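Putative phosphatase (Bacteroides thetaiotaomicron, PDB 3KYA) is of unknown function, possibly a phosphatase, but binds zinc ions and probably joins an IPT/TIG domain to a six-bladed beta-propeller. Local coordinates at residues A[155-160]-A[186-191]; A[138-143]-A[159-164]; A[210-215]-A[248-253]; A[206-211]-A[223-228]; A[445-450]-A[459-464]. All coordinates share one frame; numbering follows the deposited sequence. Where two conformers were deposited one is given.

The five contacts run round neighbouring blades of what appears to be a six-bladed beta-propeller. Contacts 1 and 2 share Asp159 and Gly160, with centres about 5 Å apart; contact 2 lies within one blade and holds the zinc ligand His161, while contact 1 joins that blade to the next. Contact 4 is the hairpin at the middle of this next blade, and contact 3, which starts from the same strand, passes on to the following blade. Arg189 of contact 1 meets Asp212 of contact 3 in a 2.9 Å salt bridge, NH1 to OD2, beside an ethanediol that both contacts touch. Contact 5, about 11 Å from contact 2 between centres, belongs to the closing blade.

Contact 1 of 5, residues A[155-160]-A[186-191]; sequences YICYDG and NRIRSI. With EDO (1,2-ethanediol), chain B.
Arg187 takes hold of the Asp159 carboxylate side-on, one nitrogen to each oxygen, at the very residues whose backbones are bridged. NE donates to OD1 of Asp159 at 2.8 Å and NH2 to OD2 at 2.9 Å, both nearly straight, and the guanidinium and carboxylate planes lie only 20° apart. A bend at chi3 (65°) sets NE of Arg187 for this grip, so a long, forked side chain suits the place. NH2 also donates to O1 of an ethanediol, which NH1 reaches more weakly. OD2 of Asp159 lies over a face of the Arg189 guanidinium, a purely electrostatic approach; NH1 of Arg189 is bonded to Asp212 and Glu312. Arg187 centres an inverse gamma turn leading into strand 188-193, probably the innermost strand of the next propeller blade. A single backbone bridge, Asp159 with Arg187, precedes that strand, flanked by bonds from Ile188 N to Tyr158 O and from Gly160 N to Asn186 O (2.7 Å). Farther along, apolar groups fill in: Cys157 CB touches Ile188 CG2 at 3.6 Å, and Ile191 CD1 reaches Tyr155 CB at 3.8 Å. Small, apolar Cys157 suits the interior, its SG against the Ser190 backbone.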
# COMPACT_ATOMS: atom_id res chain seq x y z
N TYR A 155 28.17 10.12 -14.91
CA TYR A 155 29.45 10.05 -14.21
C TYR A 155 29.33 9.17 -12.96
O TYR A 155 28.26 9.07 -12.32
CB TYR A 155 29.95 11.46 -13.82
CG TYR A 155 30.37 12.35 -14.98
CD1 TYR A 155 31.61 12.18 -15.60
CD2 TYR A 155 29.53 13.36 -15.45
CE1 TYR A 155 31.99 12.99 -16.68
CE2 TYR A 155 29.91 14.19 -16.53
CZ TYR A 155 31.15 14.00 -17.12
OH TYR A 155 31.55 14.80 -18.19
N ILE A 156 30.44 8.52 -12.63
CA ILE A 156 30.54 7.69 -11.45
C ILE A 156 31.84 8.01 -10.71
O ILE A 156 32.92 8.07 -11.32
CB ILE A 156 30.42 6.18 -11.78
CG1 ILE A 156 30.45 5.32 -10.50
CG2 ILE A 156 31.50 5.73 -12.81
CD1 ILE A 156 30.03 3.86 -10.71
N CYS A 157 31.72 8.25 -9.41
CA CYS A 157 32.86 8.49 -8.55
C CYS A 157 32.92 7.36 -7.53
O CYS A 157 31.88 6.76 -7.18
CB CYS A 157 32.81 9.85 -7.85
SG CYS A 157 31.45 10.12 -6.71
N TYR A 158 34.13 7.10 -7.06
CA TYR A 158 34.39 5.96 -6.20
C TYR A 158 35.19 6.25 -4.95
O TYR A 158 36.17 6.98 -4.98
CB TYR A 158 35.25 4.94 -6.95
CG TYR A 158 34.69 4.41 -8.24
CD1 TYR A 158 33.73 3.41 -8.24
CD2 TYR A 158 35.18 4.85 -9.47
CE1 TYR A 158 33.24 2.88 -9.41
CE2 TYR A 158 34.69 4.32 -10.67
CZ TYR A 158 33.70 3.35 -10.63
OH TYR A 158 33.20 2.81 -11.80
N ASP A 159 34.80 5.59 -3.86
CA ASP A 159 35.55 5.64 -2.64
C ASP A 159 36.58 4.51 -2.73
O ASP A 159 36.29 3.36 -2.36
CB ASP A 159 34.58 5.45 -1.46
CG ASP A 159 35.27 5.56 -0.10
OD1 ASP A 159 36.51 5.66 -0.03
OD2 ASP A 159 34.54 5.54 0.92
N GLY A 160 37.78 4.82 -3.25
CA GLY A 160 38.88 3.84 -3.42
C GLY A 160 39.48 3.69 -4.83
O GLY A 160 40.36 2.85 -5.03
N ASN A 186 42.11 8.82 -2.80
CA ASN A 186 41.27 8.09 -3.76
C ASN A 186 39.85 7.88 -3.20
O ASN A 186 39.02 7.19 -3.81
CB ASN A 186 41.93 6.78 -4.22
CG ASN A 186 42.15 5.77 -3.10
OD1 ASN A 186 41.61 5.89 -2.01
ND2 ASN A 186 42.95 4.76 -3.38
N ARG A 187 39.57 8.49 -2.04
CA ARG A 187 38.26 8.39 -1.40
C ARG A 187 37.35 9.52 -1.91
O ARG A 187 37.17 10.53 -1.24
CB ARG A 187 38.38 8.46 0.12
CG ARG A 187 39.27 7.37 0.74
CD ARG A 187 38.95 7.21 2.21
NE ARG A 187 37.59 6.72 2.36
CZ ARG A 187 36.88 6.73 3.49
NH1 ARG A 187 37.40 7.21 4.60
NH2 ARG A 187 35.65 6.26 3.50
N ILE A 188 36.78 9.33 -3.10
CA ILE A 188 35.90 10.32 -3.74
C ILE A 188 34.47 9.95 -3.34
O ILE A 188 34.05 8.80 -3.51
CB ILE A 188 36.08 10.34 -5.27
CG1 ILE A 188 37.57 10.32 -5.65
CG2 ILE A 188 35.34 11.55 -5.90
CD1 ILE A 188 38.44 11.46 -5.06
N ARG A 189 33.72 10.91 -2.79
CA ARG A 189 32.41 10.63 -2.19
C ARG A 189 31.15 11.11 -2.92
O ARG A 189 30.09 10.50 -2.78
CB ARG A 189 32.40 11.23 -0.78
CG ARG A 189 33.49 10.67 0.18
CD ARG A 189 33.41 9.15 0.38
NE ARG A 189 32.06 8.70 0.74
CZ ARG A 189 31.64 8.29 1.95
NH1 ARG A 189 32.45 8.25 3.00
NH2 ARG A 189 30.38 7.89 2.10
N SER A 190 31.23 12.19 -3.69
CA SER A 190 30.03 12.69 -4.37
C SER A 190 30.33 13.67 -5.48
O SER A 190 31.38 14.32 -5.51
CB SER A 190 29.05 13.38 -3.40
OG SER A 190 29.58 14.59 -2.86
N ILE A 191 29.36 13.75 -6.39
CA ILE A 191 29.39 14.65 -7.52
C ILE A 191 28.10 15.47 -7.53
O ILE A 191 27.00 14.91 -7.42
CB ILE A 191 29.51 13.89 -8.86
CG1 ILE A 191 30.90 13.26 -9.01
CG2 ILE A 191 29.25 14.84 -10.04
CD1 ILE A 191 31.03 12.30 -10.23
C1 EDO B . 34.27 8.02 7.32
O1 EDO B . 34.50 7.72 5.93
C2 EDO B . 35.20 9.14 7.78
O2 EDO B . 34.75 10.41 7.31
O HOH W 1 31.84 7.45 -4.19

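Contact 2 of 5, residues A[138-143]-A[159-164]; sequences FSDNGR and DGHKAI. With ZN (zinc ion), chain Y.
Asp140 and His161 cross at about a right angle, their carboxylate and imidazole planes turned 30° from each other, and their polar ends are linked through a water and the zinc ion. OD2 of Asp140 lies against CB of His161 at 3.3 Å. The same oxygen accepts a bond of 2.6 Å from the water that coordinates the zinc ion, while ND1 of His161 binds the metal directly at 2.1 Å. Asp140 is thus a second-shell residue, whose negative charge would probably polarise the zinc-bound water. CG of His161 is anti to the backbone N (chi1 -175°), and ND1 faces the metal. OD1 of Asp140 accepts from a second water, which also donates to Gly160 O. Gly160 suits this bend because its backbone angles would press a side chain against the preceding carbonyl. Between the backbones, Asp159 N donates an almost linear bond of 2.9 Å to Asn141 O, and a further water ties Asn141 N to Asp159 O. Trp122 stacks on the His161 ring, and two atoms from outside the segments complete the coordination of this surface zinc site, at one end of what is probably a propeller blade.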
# COMPACT_ATOMS: atom_id res chain seq x y z
N PHE A 138 34.16 -1.11 -11.77
CA PHE A 138 33.02 -0.81 -10.87
C PHE A 138 33.01 -1.47 -9.49
O PHE A 138 31.93 -1.62 -8.91
CB PHE A 138 31.72 -1.24 -11.58
CG PHE A 138 31.56 -0.69 -12.98
CD1 PHE A 138 31.25 0.65 -13.17
CD2 PHE A 138 31.70 -1.51 -14.09
CE1 PHE A 138 31.10 1.17 -14.44
CE2 PHE A 138 31.55 -1.00 -15.39
CZ PHE A 138 31.25 0.34 -15.56
N SER A 139 34.18 -1.76 -8.92
CA SER A 139 34.25 -2.59 -7.71
C SER A 139 34.30 -1.88 -6.36
O SER A 139 34.02 -2.49 -5.33
CB SER A 139 35.43 -3.56 -7.85
OG SER A 139 36.67 -2.89 -7.97
N ASP A 140 34.65 -0.60 -6.37
CA ASP A 140 34.65 0.18 -5.14
C ASP A 140 33.28 0.81 -4.94
O ASP A 140 32.52 0.95 -5.90
CB ASP A 140 35.71 1.26 -5.21
CG ASP A 140 37.10 0.68 -5.36
OD1 ASP A 140 37.51 -0.16 -4.51
OD2 ASP A 140 37.78 1.05 -6.33
N ASN A 141 32.95 1.14 -3.69
CA ASN A 141 31.68 1.79 -3.37
C ASN A 141 31.57 3.09 -4.18
O ASN A 141 32.48 3.93 -4.14
CB ASN A 141 31.62 2.03 -1.85
CG ASN A 141 30.27 2.54 -1.35
OD1 ASN A 141 29.73 3.50 -1.88
ND2 ASN A 141 29.75 1.92 -0.29
N GLY A 142 30.47 3.26 -4.91
CA GLY A 142 30.33 4.44 -5.78
C GLY A 142 29.04 5.22 -5.71
O GLY A 142 28.09 4.81 -5.04
N ARG A 143 29.05 6.39 -6.35
CA ARG A 143 27.88 7.25 -6.49
C ARG A 143 27.76 7.72 -7.94
O ARG A 143 28.76 7.91 -8.63
CB ARG A 143 27.96 8.47 -5.57
CG ARG A 143 27.94 8.12 -4.08
CD ARG A 143 26.59 7.53 -3.66
NE ARG A 143 26.51 7.39 -2.21
CZ ARG A 143 27.08 6.42 -1.50
NH1 ARG A 143 27.79 5.46 -2.09
NH2 ARG A 143 26.93 6.40 -0.19
N ASP A 159 34.80 5.59 -3.86
CA ASP A 159 35.55 5.64 -2.64
C ASP A 159 36.58 4.51 -2.73
O ASP A 159 36.29 3.36 -2.36
CB ASP A 159 34.58 5.45 -1.46
CG ASP A 159 35.27 5.56 -0.10
OD1 ASP A 159 36.51 5.66 -0.03
OD2 ASP A 159 34.54 5.54 0.92
N GLY A 160 37.78 4.82 -3.25
CA GLY A 160 38.88 3.84 -3.42
C GLY A 160 39.48 3.69 -4.83
O GLY A 160 40.36 2.85 -5.03
N HIS A 161 38.97 4.46 -5.80
CA HIS A 161 39.48 4.48 -7.20
C HIS A 161 39.57 5.97 -7.52
O HIS A 161 38.56 6.66 -7.48
CB HIS A 161 38.56 3.74 -8.15
CG HIS A 161 39.09 3.63 -9.55
ND1 HIS A 161 40.00 2.67 -9.92
CD2 HIS A 161 38.84 4.37 -10.65
CE1 HIS A 161 40.27 2.81 -11.21
NE2 HIS A 161 39.59 3.84 -11.67
N LYS A 162 40.78 6.43 -7.87
CA LYS A 162 41.07 7.87 -8.05
C LYS A 162 40.81 8.48 -9.44
O LYS A 162 41.48 9.44 -9.82
CB LYS A 162 42.52 8.18 -7.63
CG LYS A 162 42.75 9.69 -7.53
CD LYS A 162 44.14 10.05 -7.06
CE LYS A 162 44.37 11.55 -7.23
NZ LYS A 162 45.75 11.99 -6.90
N ALA A 163 39.98 7.84 -10.24
CA ALA A 163 39.46 8.44 -11.46
C ALA A 163 37.94 8.52 -11.38
O ALA A 163 37.30 7.62 -10.84
CB ALA A 163 39.90 7.63 -12.69
N ILE A 164 37.38 9.62 -11.87
CA ILE A 164 35.94 9.76 -12.04
C ILE A 164 35.69 9.31 -13.48
O ILE A 164 36.26 9.85 -14.43
CB ILE A 164 35.44 11.20 -11.80
CG1 ILE A 164 35.57 11.56 -10.32
CG2 ILE A 164 33.98 11.37 -12.28
CD1 ILE A 164 35.29 13.03 -10.03
ZN ZN Y . 41.01 1.20 -8.80
O HOH W 2 40.19 0.12 -3.88
O HOH W 3 40.01 0.19 -7.44
O HOH W 4 34.87 0.90 -1.60

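Contact 3 of 5, residues A[210-215]-A[248-253]; sequences AIDYDG and QCNGAT. With EDO (1,2-ethanediol), chain B.
Asp212 has CG anti to its backbone N (chi1 -160°), whereas Asn250 has CG anti to its carbonyl carbon (chi1 -47°), and from these starts carboxylate and amide meet. ND2 of Asn250 gives OD2 of Asp212 a weak, bent bond of 3.1 Å, the two flat groups standing 57° apart. An ethanediol, probably from the crystallisation liquor, bridges the pair in the crystal: its O2 donates to OD1 of Asp212 at 2.9 Å and accepts from ND2 of Asn250 at 3.2 Å. An acid suits this place because OD2 also receives Arg189 in a salt bridge. Between the backbones, Gln248 N donates to Tyr213 O at 2.9 Å, and Asp212 CA makes a CH contact with Cys249 O. A water accepts from Tyr213 N and Cys249 N and lies within bonding distance of Ile211 O. Farther out, a second water links OD2 of Asp214 to NE2 of Gln248. At the buried end, Ala210 CB fits against Gly251 CA at 3.6 Å, an approach suited to alanine. The contact lies where strand 206-211 of one blade ends beside the chain entering strand 252-254, probably the innermost strand of the next, with strand 188-193 close by.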
# COMPACT_ATOMS: atom_id res chain seq x y z
N ALA A 210 33.12 16.08 -3.66
CA ALA A 210 33.45 15.88 -2.24
C ALA A 210 34.39 14.68 -2.06
O ALA A 210 34.21 13.64 -2.70
CB ALA A 210 32.14 15.69 -1.40
N ILE A 211 35.38 14.83 -1.17
CA ILE A 211 36.34 13.76 -0.90
C ILE A 211 36.43 13.55 0.63
O ILE A 211 36.13 14.45 1.39
CB ILE A 211 37.74 14.05 -1.49
CG1 ILE A 211 38.43 15.23 -0.77
CG2 ILE A 211 37.63 14.30 -3.00
CD1 ILE A 211 39.87 15.40 -1.14
N ASP A 212 36.88 12.36 1.03
CA ASP A 212 36.92 11.92 2.45
C ASP A 212 38.38 11.81 2.88
O ASP A 212 39.05 10.82 2.60
CB ASP A 212 36.20 10.58 2.58
CG ASP A 212 35.75 10.27 4.01
OD1 ASP A 212 36.37 10.75 4.98
OD2 ASP A 212 34.74 9.52 4.15
N TYR A 213 38.88 12.83 3.58
CA TYR A 213 40.30 12.92 3.89
C TYR A 213 40.56 13.59 5.23
O TYR A 213 39.79 14.45 5.66
CB TYR A 213 40.96 13.70 2.73
CG TYR A 213 42.45 13.95 2.83
CD1 TYR A 213 43.36 12.90 2.73
CD2 TYR A 213 42.96 15.24 2.96
CE1 TYR A 213 44.73 13.13 2.79
CE2 TYR A 213 44.32 15.48 3.03
CZ TYR A 213 45.20 14.42 2.95
OH TYR A 213 46.56 14.66 3.02
N ASP A 214 41.63 13.17 5.90
CA ASP A 214 42.04 13.74 7.20
C ASP A 214 43.57 13.75 7.38
O ASP A 214 44.07 13.77 8.51
CB ASP A 214 41.38 12.98 8.36
CG ASP A 214 41.86 11.55 8.48
OD1 ASP A 214 42.80 11.16 7.74
OD2 ASP A 214 41.31 10.80 9.31
N GLY A 215 44.31 13.75 6.27
CA GLY A 215 45.78 13.72 6.30
C GLY A 215 46.45 15.00 6.79
O GLY A 215 47.66 15.01 7.04
N GLN A 248 37.18 14.81 6.82
CA GLN A 248 36.19 13.73 6.86
C GLN A 248 34.83 14.04 6.24
O GLN A 248 33.77 13.72 6.81
CB GLN A 248 36.02 13.31 8.33
CG GLN A 248 37.31 12.85 8.97
CD GLN A 248 37.13 12.47 10.42
OE1 GLN A 248 36.68 13.27 11.23
NE2 GLN A 248 37.49 11.25 10.74
N CYS A 249 34.85 14.67 5.07
CA CYS A 249 33.61 14.97 4.36
C CYS A 249 33.08 13.69 3.69
O CYS A 249 33.86 12.90 3.16
CB CYS A 249 33.86 16.06 3.32
SG CYS A 249 32.38 16.62 2.48
N ASN A 250 31.76 13.49 3.72
CA ASN A 250 31.14 12.31 3.11
C ASN A 250 30.26 12.68 1.91
O ASN A 250 29.67 11.81 1.29
CB ASN A 250 30.29 11.54 4.13
CG ASN A 250 31.01 11.31 5.46
OD1 ASN A 250 30.43 11.58 6.52
ND2 ASN A 250 32.26 10.86 5.41
N GLY A 251 30.12 13.97 1.62
CA GLY A 251 29.30 14.41 0.50
C GLY A 251 29.00 15.90 0.51
O GLY A 251 29.08 16.55 1.57
N ALA A 252 28.65 16.42 -0.67
CA ALA A 252 28.28 17.82 -0.85
C ALA A 252 27.11 17.89 -1.83
O ALA A 252 27.12 17.21 -2.86
CB ALA A 252 29.47 18.64 -1.36
N THR A 253 26.11 18.70 -1.50
CA THR A 253 24.87 18.79 -2.28
C THR A 253 24.45 20.24 -2.51
O THR A 253 24.60 21.08 -1.62
CB THR A 253 23.71 18.08 -1.54
OG1 THR A 253 24.15 16.78 -1.11
CG2 THR A 253 22.48 17.94 -2.43
C1 EDO B . 34.27 8.02 7.32
O1 EDO B . 34.50 7.72 5.93
C2 EDO B . 35.20 9.14 7.78
O2 EDO B . 34.75 10.41 7.31
O HOH W 5 37.32 15.48 3.59
O HOH W 6 38.74 9.63 8.70

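Contact 4 of 5, residues A[206-211]-A[223-228]; sequences YMIVAI and VYIIKR
Tyr206 runs alongside Lys227 and crosses Ile225, and from CB to OH most of its atoms meet the opposite strand. CB starts against CG1 of Ile225 at 3.5 Å. The ring carbons CG and CD2 stay near CG1 and CD1 of that isoleucine, and CE2 then passes to CB and CG of Lys227 at 3.6 Å. At the tip, OH meets CE of the lysine at 3.5 Å. Lys227 has CG anti to its backbone N (chi1 -170°), and the extended chain beyond it lays its methylenes beside the tyrosine. A long aliphatic chain with a charged end suits this margin, next to Glu205. On the same face Ile208 CG2 presses on Val223 CG1 at 3.4 Å, tighter than usual carbon contact; beta-branched residues suit the extended backbone of a strand.

The other face bears Met207, a selenomethionine, with Val209, Tyr224 and Ile226; CD1 of Ile226 meets CG2 of Val209 at 4.0 Å. Ile211 sends CD1 to the edge of the Tyr224 ring, 3.5 Å from CE1. Four antiparallel backbone bonds hold the strands, two each at the hydrogen-bonded pairs Met207 with Ile226 and Val209 with Tyr224, supplemented by CA-H...O contacts between them. This hairpin forms the two middle strands of a four-stranded blade, flanked by strands 188-193 and 240-246; helix 276-284 packs on the face of Ile208 and Ile225, with Phe280 meeting the Tyr206 ring.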
# COMPACT_ATOMS: atom_id res chain seq x y z
N TYR A 206 30.22 24.15 -13.40
CA TYR A 206 31.13 23.54 -12.45
C TYR A 206 30.63 22.24 -11.83
O TYR A 206 29.48 22.15 -11.35
CB TYR A 206 31.43 24.52 -11.31
CG TYR A 206 32.05 25.82 -11.79
CD1 TYR A 206 31.26 26.86 -12.25
CD2 TYR A 206 33.43 25.98 -11.82
CE1 TYR A 206 31.82 28.05 -12.72
CE2 TYR A 206 34.01 27.16 -12.29
CZ TYR A 206 33.20 28.19 -12.73
OH TYR A 206 33.76 29.36 -13.20
N MSE A 207 31.51 21.24 -11.84
CA MSE A 207 31.29 19.97 -11.16
C MSE A 207 31.88 20.17 -9.77
O MSE A 207 33.01 20.65 -9.65
CB MSE A 207 32.01 18.83 -11.88
CG MSE A 207 31.81 17.45 -11.23
SE MSE A 207 32.87 16.03 -12.04
CE MSE A 207 31.92 15.74 -13.74
N ILE A 208 31.11 19.82 -8.74
CA ILE A 208 31.51 19.99 -7.34
C ILE A 208 31.72 18.59 -6.77
O ILE A 208 30.79 17.79 -6.75
CB ILE A 208 30.44 20.79 -6.57
CG1 ILE A 208 30.27 22.19 -7.19
CG2 ILE A 208 30.80 20.88 -5.08
CD1 ILE A 208 28.97 22.91 -6.84
N VAL A 209 32.94 18.31 -6.34
CA VAL A 209 33.35 16.99 -5.90
C VAL A 209 33.79 16.94 -4.44
O VAL A 209 34.74 17.64 -4.05
CB VAL A 209 34.52 16.48 -6.77
CG1 VAL A 209 35.00 15.11 -6.30
CG2 VAL A 209 34.13 16.46 -8.24
N ALA A 210 33.12 16.08 -3.66
CA ALA A 210 33.45 15.88 -2.24
C ALA A 210 34.39 14.68 -2.06
O ALA A 210 34.21 13.64 -2.70
CB ALA A 210 32.14 15.69 -1.40
N ILE A 211 35.38 14.83 -1.17
CA ILE A 211 36.34 13.76 -0.90
C ILE A 211 36.43 13.55 0.63
O ILE A 211 36.13 14.45 1.39
CB ILE A 211 37.74 14.05 -1.49
CG1 ILE A 211 38.43 15.23 -0.77
CG2 ILE A 211 37.63 14.30 -3.00
CD1 ILE A 211 39.87 15.40 -1.14
N VAL A 223 36.04 19.67 -0.29
CA VAL A 223 35.33 19.88 -1.56
C VAL A 223 36.15 20.65 -2.61
O VAL A 223 36.75 21.70 -2.32
CB VAL A 223 34.00 20.65 -1.35
CG1 VAL A 223 33.16 20.66 -2.64
CG2 VAL A 223 33.19 20.10 -0.14
N TYR A 224 36.15 20.12 -3.83
CA TYR A 224 36.80 20.76 -4.97
C TYR A 224 35.75 21.17 -6.00
O TYR A 224 34.63 20.62 -6.03
CB TYR A 224 37.81 19.82 -5.63
CG TYR A 224 39.05 19.53 -4.80
CD1 TYR A 224 39.04 18.56 -3.81
CD2 TYR A 224 40.23 20.24 -5.01
CE1 TYR A 224 40.18 18.30 -3.05
CE2 TYR A 224 41.37 19.98 -4.24
CZ TYR A 224 41.33 19.01 -3.27
OH TYR A 224 42.45 18.74 -2.50
N ILE A 225 36.13 22.11 -6.86
CA ILE A 225 35.28 22.59 -7.94
C ILE A 225 36.06 22.49 -9.25
O ILE A 225 37.20 22.95 -9.35
CB ILE A 225 34.75 24.02 -7.64
CG1 ILE A 225 33.57 24.35 -8.55
CG2 ILE A 225 35.88 25.10 -7.73
CD1 ILE A 225 32.76 25.57 -8.10
N ILE A 226 35.44 21.86 -10.26
CA ILE A 226 36.06 21.60 -11.57
C ILE A 226 35.29 22.31 -12.68
O ILE A 226 34.11 22.06 -12.87
CB ILE A 226 36.09 20.09 -11.89
CG1 ILE A 226 36.76 19.31 -10.75
CG2 ILE A 226 36.81 19.83 -13.23
CD1 ILE A 226 36.76 17.81 -10.93
N LYS A 227 35.97 23.17 -13.43
CA LYS A 227 35.33 23.98 -14.45
C LYS A 227 35.25 23.29 -15.81
O LYS A 227 36.24 22.74 -16.32
CB LYS A 227 36.07 25.30 -14.61
CG LYS A 227 35.36 26.34 -15.47
CD LYS A 227 36.16 27.63 -15.52
CE LYS A 227 35.38 28.72 -16.22
NZ LYS A 227 36.22 29.93 -16.34
N ARG A 228 34.07 23.34 -16.40
CA ARG A 228 33.82 22.77 -17.71
C ARG A 228 34.73 23.44 -18.75
O ARG A 228 34.93 24.67 -18.73
CB ARG A 228 32.33 22.96 -18.07
CG ARG A 228 31.84 22.16 -19.28
CD ARG A 228 30.35 22.45 -19.58
NE ARG A 228 29.41 21.98 -18.55
CZ ARG A 228 28.80 20.79 -18.55
NH1 ARG A 228 29.06 19.87 -19.48
NH2 ARG A 228 27.96 20.49 -17.57

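Contact 5 of 5, residues A[445-450]-A[459-464]; sequences DVSGLV and YVHDQV
Ser447 and Gly448 both face His461, and backbone hydrogen bonds define the resulting irregularity. Ser447 N donates to His461 O at 3.0 Å, nearly in line with the carbonyl. In return, His461 N reaches Gly448 O at 2.9 Å from well above that carbonyl's plane. Beyond this point the strands regain regular pairing, with Val450 and Tyr459 exchanging two bonds of 3.0 Å. At the other end a weak bond from Val464 N to Asp445 O continues the association just past the end of strand 457-462. CA-H...O contacts add to these, including Leu449 CA to Tyr459 O at 3.4 Å.

Apolar contacts divide between two faces. On one, Val446 CG1 meets CG1 of Val460 at 3.8 Å, while CG2 of Val460 lies 3.7 Å from CD1 of Leu449; Val396 touches all three side chains. Branched residues suit this face because each methyl can serve a separate neighbour. On the other, Val450 CG2 touches Tyr459 CB at 3.6 Å and lies at the edge of the tyrosine ring. Gly448 has no side chain, which lets CB of His461 settle directly against its backbone.

Polar side chains find their main partners beyond the hairpin. NE2 of His461 bonds to Phe138 O; Ser447 OG meets Gly142 N, and Asp445 forms a salt bridge with Arg398. Val464 packs CG2 beside the Asp445 carboxylate. The pairing is a hairpin with a classic beta bulge, probably the two inner strands of the blade in which strand 105-110 joins C-terminal strands, a closure characteristic of beta-propellers.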
# COMPACT_ATOMS: atom_id res chain seq x y z
N ASP A 445 25.82 -5.99 -3.28
CA ASP A 445 25.88 -4.69 -2.58
C ASP A 445 25.64 -3.51 -3.56
O ASP A 445 26.37 -3.36 -4.54
CB ASP A 445 27.22 -4.48 -1.87
CG ASP A 445 27.57 -5.60 -0.91
OD1 ASP A 445 27.48 -6.80 -1.29
OD2 ASP A 445 27.99 -5.26 0.23
N VAL A 446 24.63 -2.69 -3.27
CA VAL A 446 24.25 -1.55 -4.14
C VAL A 446 24.53 -0.22 -3.45
O VAL A 446 24.05 0.03 -2.34
CB VAL A 446 22.76 -1.66 -4.59
CG1 VAL A 446 22.62 -2.63 -5.76
CG2 VAL A 446 21.84 -2.05 -3.41
N SER A 447 25.26 0.66 -4.13
CA SER A 447 25.73 1.93 -3.55
C SER A 447 25.29 3.22 -4.27
O SER A 447 25.14 4.26 -3.63
CB SER A 447 27.27 1.91 -3.47
OG SER A 447 27.85 1.70 -4.76
N GLY A 448 25.10 3.14 -5.58
CA GLY A 448 24.74 4.29 -6.41
C GLY A 448 23.38 4.14 -7.07
O GLY A 448 22.95 3.02 -7.39
N LEU A 449 22.71 5.28 -7.28
CA LEU A 449 21.38 5.31 -7.86
C LEU A 449 21.06 6.67 -8.46
O LEU A 449 21.30 7.71 -7.82
CB LEU A 449 20.32 5.00 -6.77
CG LEU A 449 18.87 4.85 -7.21
CD1 LEU A 449 18.71 3.58 -8.04
CD2 LEU A 449 17.90 4.82 -5.99
N VAL A 450 20.54 6.66 -9.68
CA VAL A 450 20.05 7.89 -10.34
C VAL A 450 18.76 7.54 -11.07
O VAL A 450 18.52 6.38 -11.39
CB VAL A 450 21.04 8.51 -11.36
CG1 VAL A 450 22.19 9.18 -10.66
CG2 VAL A 450 21.52 7.48 -12.39
N TYR A 459 19.31 4.05 -13.09
CA TYR A 459 20.60 3.39 -13.24
C TYR A 459 21.07 3.11 -11.82
O TYR A 459 20.98 3.97 -10.94
CB TYR A 459 21.63 4.23 -13.99
CG TYR A 459 21.26 4.42 -15.43
CD1 TYR A 459 21.65 3.49 -16.38
CD2 TYR A 459 20.49 5.50 -15.83
CE1 TYR A 459 21.29 3.64 -17.70
CE2 TYR A 459 20.15 5.67 -17.15
CZ TYR A 459 20.54 4.73 -18.08
OH TYR A 459 20.20 4.88 -19.40
N VAL A 460 21.59 1.90 -11.60
CA VAL A 460 22.01 1.46 -10.30
C VAL A 460 23.45 0.99 -10.33
O VAL A 460 23.82 0.24 -11.22
CB VAL A 460 21.17 0.25 -9.86
CG1 VAL A 460 21.56 -0.19 -8.45
CG2 VAL A 460 19.65 0.57 -9.96
N HIS A 461 24.26 1.41 -9.36
CA HIS A 461 25.62 0.92 -9.26
C HIS A 461 25.66 -0.26 -8.29
O HIS A 461 25.52 -0.09 -7.07
CB HIS A 461 26.59 2.01 -8.83
CG HIS A 461 27.99 1.52 -8.61
ND1 HIS A 461 28.80 1.98 -7.59
CD2 HIS A 461 28.68 0.53 -9.23
CE1 HIS A 461 29.95 1.34 -7.63
NE2 HIS A 461 29.91 0.45 -8.60
N ASP A 462 25.83 -1.46 -8.86
CA ASP A 462 25.89 -2.71 -8.10
C ASP A 462 27.39 -2.95 -7.86
O ASP A 462 28.11 -3.53 -8.67
CB ASP A 462 25.20 -3.81 -8.90
CG ASP A 462 25.00 -5.09 -8.13
OD1 ASP A 462 25.77 -5.38 -7.20
OD2 ASP A 462 24.07 -5.85 -8.50
N GLN A 463 27.84 -2.40 -6.74
CA GLN A 463 29.25 -2.41 -6.35
C GLN A 463 29.90 -3.78 -6.32
O GLN A 463 30.99 -3.94 -6.86
CB GLN A 463 29.43 -1.78 -4.96
CG GLN A 463 30.87 -1.67 -4.49
CD GLN A 463 30.98 -1.59 -2.98
OE1 GLN A 463 29.98 -1.42 -2.28
NE2 GLN A 463 32.19 -1.73 -2.47
N VAL A 464 29.25 -4.76 -5.69
CA VAL A 464 29.84 -6.11 -5.58
C VAL A 464 29.55 -7.00 -6.80
O VAL A 464 30.35 -7.86 -7.15
CB VAL A 464 29.52 -6.74 -4.18
CG1 VAL A 464 29.90 -8.21 -4.12
CG2 VAL A 464 30.27 -5.95 -3.08